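Local coordinates for protein uncharacterized ACR, COG1565 superfamily (Burkholderia thailandensis, PDB 4F3N) that is of uncharacterized function but adopts an S-adenosylmethionine-dependent methyltransferase fold and may, like its family, symmetrically dimethylate protein arginines, at residues Phe366-Asn369 with Ala370-Asp374. Sequence-based numbering, arbitrary orientation.
Sequences FLLN and AGITD
Ile372 folds back over Leu367 where helix 363-369 gives way to helix 372-376, in a Schellman motif centred on Gly371. The backbone N of Ile372 donates to Leu367 O at 3.0 Å, nearly straight at 163°, while Gly371 N reaches Leu368 O at 3.1 Å from above the carbonyl plane. Ala370 N keeps the helical i to i-4 bond to Phe366 O. Glycine suits position 371 because, having no CB, it takes a positive phi (98°) without crowding the carbonyl oxygen of Ala370; it is also the N-cap of the following helix.

Followed outward, Ile372 has its CB facing the first helix, 3.5 Å from Leu367 O. The branch CG2 lies over that same carbonyl and comes within 4.1 Å of Leu367 CB, so the beta-branch covers the capping bond with hydrocarbon. The other branch, CG1, stands opposite the backbone N (chi1 -165°) and carries CD1 out to Leu367 CD1, also 4.1 Å away. Together these make the apolar C3–C'' contact that commonly accompanies a Schellman motif, for which two branched aliphatic residues are apt. On the more open side, Leu368 CD2 touches Thr373 CG2 at 3.8 Å, and a water bridges Leu368 O to Thr373 N, serving an amide in the first turn of the new helix.

Asn369 turns elsewhere, its ND2 bonded to Ala422 O and Arg425 O. Leu367 and Ile372 pack against Thr124 of helix 118-136 and Leu397 of helix 384-398, Ala370 also meets Thr124, and Phe366 sets its ring edge-to-face with Phe423. The turn thus joins helices 363-369 and 372-376 between those two helices, and helix 363-369 follows directly on strand 356-362, an outermost strand of the seven-stranded mixed sheet within this chain.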
loop_
_atom_site.group_PDB
_atom_site.type_symbol
_atom_site.label_atom_id
_atom_site.label_comp_id
_atom_site.label_asym_id
_atom_site.label_seq_id
_atom_site.Cartn_x
_atom_site.Cartn_y
_atom_site.Cartn_z
ATOM N N PHE A 366 -5.457 -11.473 11.584
ATOM C CA PHE A 366 -6.492 -11.490 10.543
ATOM C C PHE A 366 -6.483 -12.852 9.810
ATOM O O PHE A 366 -7.527 -13.494 9.646
ATOM C CB PHE A 366 -6.235 -10.331 9.574
ATOM C CG PHE A 366 -7.212 -10.232 8.424
ATOM C CD1 PHE A 366 -8.383 -9.470 8.539
ATOM C CD2 PHE A 366 -6.933 -10.844 7.222
ATOM C CE1 PHE A 366 -9.246 -9.315 7.447
ATOM C CE2 PHE A 366 -7.796 -10.692 6.154
ATOM C CZ PHE A 366 -8.949 -9.923 6.264
ATOM N N LEU A 367 -5.282 -13.284 9.411
ATOM C CA LEU A 367 -5.109 -14.532 8.646
ATOM C C LEU A 367 -5.423 -15.745 9.522
ATOM O O LEU A 367 -6.068 -16.695 9.060
ATOM C CB LEU A 367 -3.722 -14.634 8.028
ATOM C CG LEU A 367 -3.402 -13.654 6.902
ATOM C CD1 LEU A 367 -1.985 -13.832 6.345
ATOM C CD2 LEU A 367 -4.419 -13.787 5.744
ATOM N N LEU A 368 -4.973 -15.730 10.758
ATOM C CA LEU A 368 -5.357 -16.791 11.687
ATOM C C LEU A 368 -6.899 -16.889 11.858
ATOM O O LEU A 368 -7.480 -17.977 11.780
ATOM C CB LEU A 368 -4.710 -16.570 13.045
ATOM C CG LEU A 368 -3.236 -16.918 13.082
ATOM C CD1 LEU A 368 -2.645 -16.323 14.378
ATOM C CD2 LEU A 368 -3.043 -18.434 12.985
ATOM N N ASN A 369 -7.523 -15.752 12.134
ATOM C CA ASN A 369 -8.976 -15.685 12.285
ATOM C C ASN A 369 -9.739 -16.172 11.067
ATOM O O ASN A 369 -10.787 -16.859 11.189
ATOM C CB ASN A 369 -9.383 -14.270 12.637
ATOM C CG ASN A 369 -9.045 -13.863 14.065
ATOM O OD1 ASN A 369 -8.690 -14.705 14.927
ATOM N ND2 ASN A 369 -9.172 -12.554 14.356
ATOM N N ALA A 370 -9.181 -15.882 9.902
ATOM C CA ALA A 370 -9.756 -16.211 8.620
ATOM C C ALA A 370 -9.487 -17.662 8.216
ATOM O O ALA A 370 -10.032 -18.147 7.206
ATOM C CB ALA A 370 -9.215 -15.232 7.563
ATOM N N GLY A 371 -8.722 -18.402 9.009
ATOM C CA GLY A 371 -8.571 -19.826 8.744
ATOM C C GLY A 371 -7.344 -20.274 7.994
ATOM O O GLY A 371 -7.362 -21.366 7.437
ATOM N N ILE A 372 -6.259 -19.499 8.006
ATOM C CA ILE A 372 -5.044 -19.898 7.253
ATOM C C ILE A 372 -4.492 -21.266 7.677
ATOM O O ILE A 372 -3.952 -22.003 6.833
ATOM C CB ILE A 372 -3.930 -18.826 7.257
ATOM C CG1 ILE A 372 -2.888 -19.121 6.175
ATOM C CG2 ILE A 372 -3.288 -18.668 8.655
ATOM C CD1 ILE A 372 -1.929 -17.935 5.960
ATOM N N THR A 373 -4.552 -21.582 8.971
ATOM C CA THR A 373 -3.992 -22.850 9.421
ATOM C C THR A 373 -4.868 -23.987 8.941
ATOM O O THR A 373 -4.370 -25.090 8.715
ATOM C CB THR A 373 -3.760 -22.921 10.932
ATOM O OG1 THR A 373 -4.985 -22.771 11.634
ATOM C CG2 THR A 373 -2.781 -21.813 11.375
ATOM N N ASP A 374 -6.140 -23.699 8.746
ATOM C CA ASP A 374 -7.077 -24.718 8.208
ATOM C C ASP A 374 -6.741 -24.985 6.753
ATOM O O ASP A 374 -6.710 -26.136 6.306
ATOM C CB ASP A 374 -8.542 -24.281 8.341
ATOM C CG ASP A 374 -8.985 -24.089 9.777
ATOM O OD1 ASP A 374 -8.363 -24.646 10.715
ATOM O OD2 ASP A 374 -9.987 -23.349 9.974
HETATM O O HOH W 1 -6.182 -20.310 11.114
#